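Local coordinates for orotidine 5'-phosphate decarboxylase (PDB 4DBD), which probably catalyses the decarboxylation of orotidine 5'-monophosphate to uridine 5'-monophosphate, the last step of de novo UMP synthesis, as a homodimeric TIM-barrel enzyme, at residues 162-167 / 183-188. Sequence-based numbering, arbitrary orientation.
Sequences VSPGMG and YEIIGR. With SO4 (sulfate ion), chain B.
Ser163 straddles Tyr183 and Ile185 with two backbone hydrogen bonds, the ladder of neighbouring parallel strands: Ser163 N donates to Tyr183 O (3.0 Å), and Ile185 N to Ser163 O (2.8 Å). The second has the straighter N-H...O angle, 162°, although its donor stands above the carbonyl plane. Further along, Pro164 CA still meets Ile185 O in a CA-H...O contact (3.4 Å), and a water links Gly165 N, from which it accepts at 2.9 Å, to sulfate O4; its approach to Ile185 O is suspiciously short and therefore doubtful. Gly187 N and Arg188 N, at the start of helix 188-191, also bind the sulfate; Arg188, in cation-pi contact with Tyr67 of the second subunit, adds NE to O2 (2.8 Å) and NH2 to O3 from the edge of its guanidinium, and Gln169 NE2 also hydrogen-bonds the ion. The sulfate probably comes from the crystallisation liquor, but these residues belong to the predicted substrate site, consistent with the phosphate-binding end of a TIM barrel.

On the face carrying Ser163 and Glu184, toward helix 175-179, Met166 from the following loop, bent at chi2 (-47°) and chi3, crosses Glu184 at about a right angle and brings CG to 3.3 Å from Glu184 OE1, with CE also beside the carboxylate. Gly174 N and Val177 N hold the two carboxylate oxygens. On the side of Val162, Ile185 CD1 reaches Val162 CB at 3.9 Å, and Ile185 CB lies alongside Pro164 CB (3.8 Å).

Strands 160-163 and 183-186 form a beta-alpha-beta unit with helix 175-179, whose Ala176 meets Ser163 and Met166. Ile7 of strand 6-10 touches Val162 and Ile185, and Val140 of strand 138-141 packs on Val162 and Pro164.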
# COMPACT_ATOMS: atom_id res chain seq x y z
N VAL A 162 13.85 -12.32 -0.20
CA VAL A 162 13.65 -11.92 -1.59
C VAL A 162 14.12 -10.48 -1.73
O VAL A 162 13.92 -9.66 -0.82
CB VAL A 162 12.19 -12.07 -2.05
CG1 VAL A 162 11.78 -13.54 -2.03
CG2 VAL A 162 11.26 -11.21 -1.19
N SER A 163 14.79 -10.19 -2.84
CA SER A 163 15.49 -8.91 -2.98
C SER A 163 15.24 -8.25 -4.31
O SER A 163 15.74 -8.70 -5.34
CB SER A 163 17.00 -9.12 -2.81
OG SER A 163 17.32 -9.54 -1.50
N PRO A 164 14.49 -7.14 -4.29
CA PRO A 164 14.24 -6.35 -5.49
C PRO A 164 15.35 -5.33 -5.66
O PRO A 164 16.32 -5.37 -4.91
CB PRO A 164 12.90 -5.66 -5.18
CG PRO A 164 12.87 -5.54 -3.68
CD PRO A 164 13.75 -6.64 -3.11
N GLY A 165 15.21 -4.45 -6.65
CA GLY A 165 16.23 -3.44 -6.89
C GLY A 165 17.39 -3.92 -7.74
O GLY A 165 18.41 -3.23 -7.81
N MET A 166 17.25 -5.08 -8.38
CA MET A 166 18.28 -5.58 -9.30
C MET A 166 18.02 -5.04 -10.71
O MET A 166 16.88 -5.04 -11.19
CB MET A 166 18.32 -7.12 -9.32
CG MET A 166 18.28 -7.78 -7.96
SD MET A 166 19.41 -7.05 -6.76
CE MET A 166 21.02 -7.66 -7.29
N GLY A 167 19.10 -4.58 -11.35
CA GLY A 167 19.01 -4.02 -12.69
C GLY A 167 18.93 -2.50 -12.73
O GLY A 167 19.95 -1.81 -12.62
N TYR A 183 16.06 -15.30 -3.58
CA TYR A 183 15.58 -14.95 -4.90
C TYR A 183 15.77 -13.46 -5.16
O TYR A 183 15.74 -12.65 -4.23
CB TYR A 183 14.10 -15.32 -5.04
CG TYR A 183 13.88 -16.77 -4.73
CD1 TYR A 183 14.21 -17.76 -5.66
CD2 TYR A 183 13.34 -17.16 -3.51
CE1 TYR A 183 14.00 -19.10 -5.37
CE2 TYR A 183 13.14 -18.49 -3.21
CZ TYR A 183 13.47 -19.46 -4.14
OH TYR A 183 13.27 -20.78 -3.82
N GLU A 184 16.00 -13.12 -6.42
CA GLU A 184 16.06 -11.73 -6.85
C GLU A 184 14.82 -11.32 -7.63
O GLU A 184 14.39 -12.01 -8.57
CB GLU A 184 17.34 -11.45 -7.65
CG GLU A 184 18.53 -11.19 -6.75
CD GLU A 184 19.85 -11.05 -7.49
OE1 GLU A 184 19.89 -10.59 -8.66
OE2 GLU A 184 20.88 -11.41 -6.89
N ILE A 185 14.25 -10.20 -7.22
CA ILE A 185 13.08 -9.65 -7.89
C ILE A 185 13.53 -8.66 -8.95
O ILE A 185 14.22 -7.69 -8.65
CB ILE A 185 12.18 -8.93 -6.90
CG1 ILE A 185 11.61 -9.95 -5.91
CG2 ILE A 185 11.06 -8.19 -7.64
CD1 ILE A 185 11.09 -9.36 -4.63
N ILE A 186 13.13 -8.93 -10.18
CA ILE A 186 13.59 -8.17 -11.33
C ILE A 186 12.40 -7.78 -12.19
O ILE A 186 11.58 -8.62 -12.57
CB ILE A 186 14.61 -8.99 -12.14
CG1 ILE A 186 15.72 -9.49 -11.20
CG2 ILE A 186 15.19 -8.16 -13.28
CD1 ILE A 186 16.71 -10.43 -11.84
N GLY A 187 12.30 -6.49 -12.48
CA GLY A 187 11.19 -5.95 -13.24
C GLY A 187 11.63 -5.43 -14.59
O GLY A 187 11.71 -6.18 -15.55
N ARG A 188 11.94 -4.13 -14.64
CA ARG A 188 12.20 -3.44 -15.91
C ARG A 188 13.28 -4.10 -16.76
O ARG A 188 13.16 -4.13 -17.99
CB ARG A 188 12.57 -1.97 -15.65
CG ARG A 188 11.36 -1.08 -15.42
CD ARG A 188 11.77 0.27 -14.87
NE ARG A 188 12.05 0.19 -13.44
CZ ARG A 188 12.35 1.24 -12.69
NH1 ARG A 188 12.41 2.45 -13.25
NH2 ARG A 188 12.58 1.09 -11.39
S SO4 B . 12.32 -2.88 -11.18
O1 SO4 B . 11.26 -3.23 -10.22
O2 SO4 B . 11.72 -2.44 -12.43
O3 SO4 B . 13.13 -1.78 -10.63
O4 SO4 B . 13.17 -4.05 -11.41
O HOH W 1 13.52 -5.26 -8.84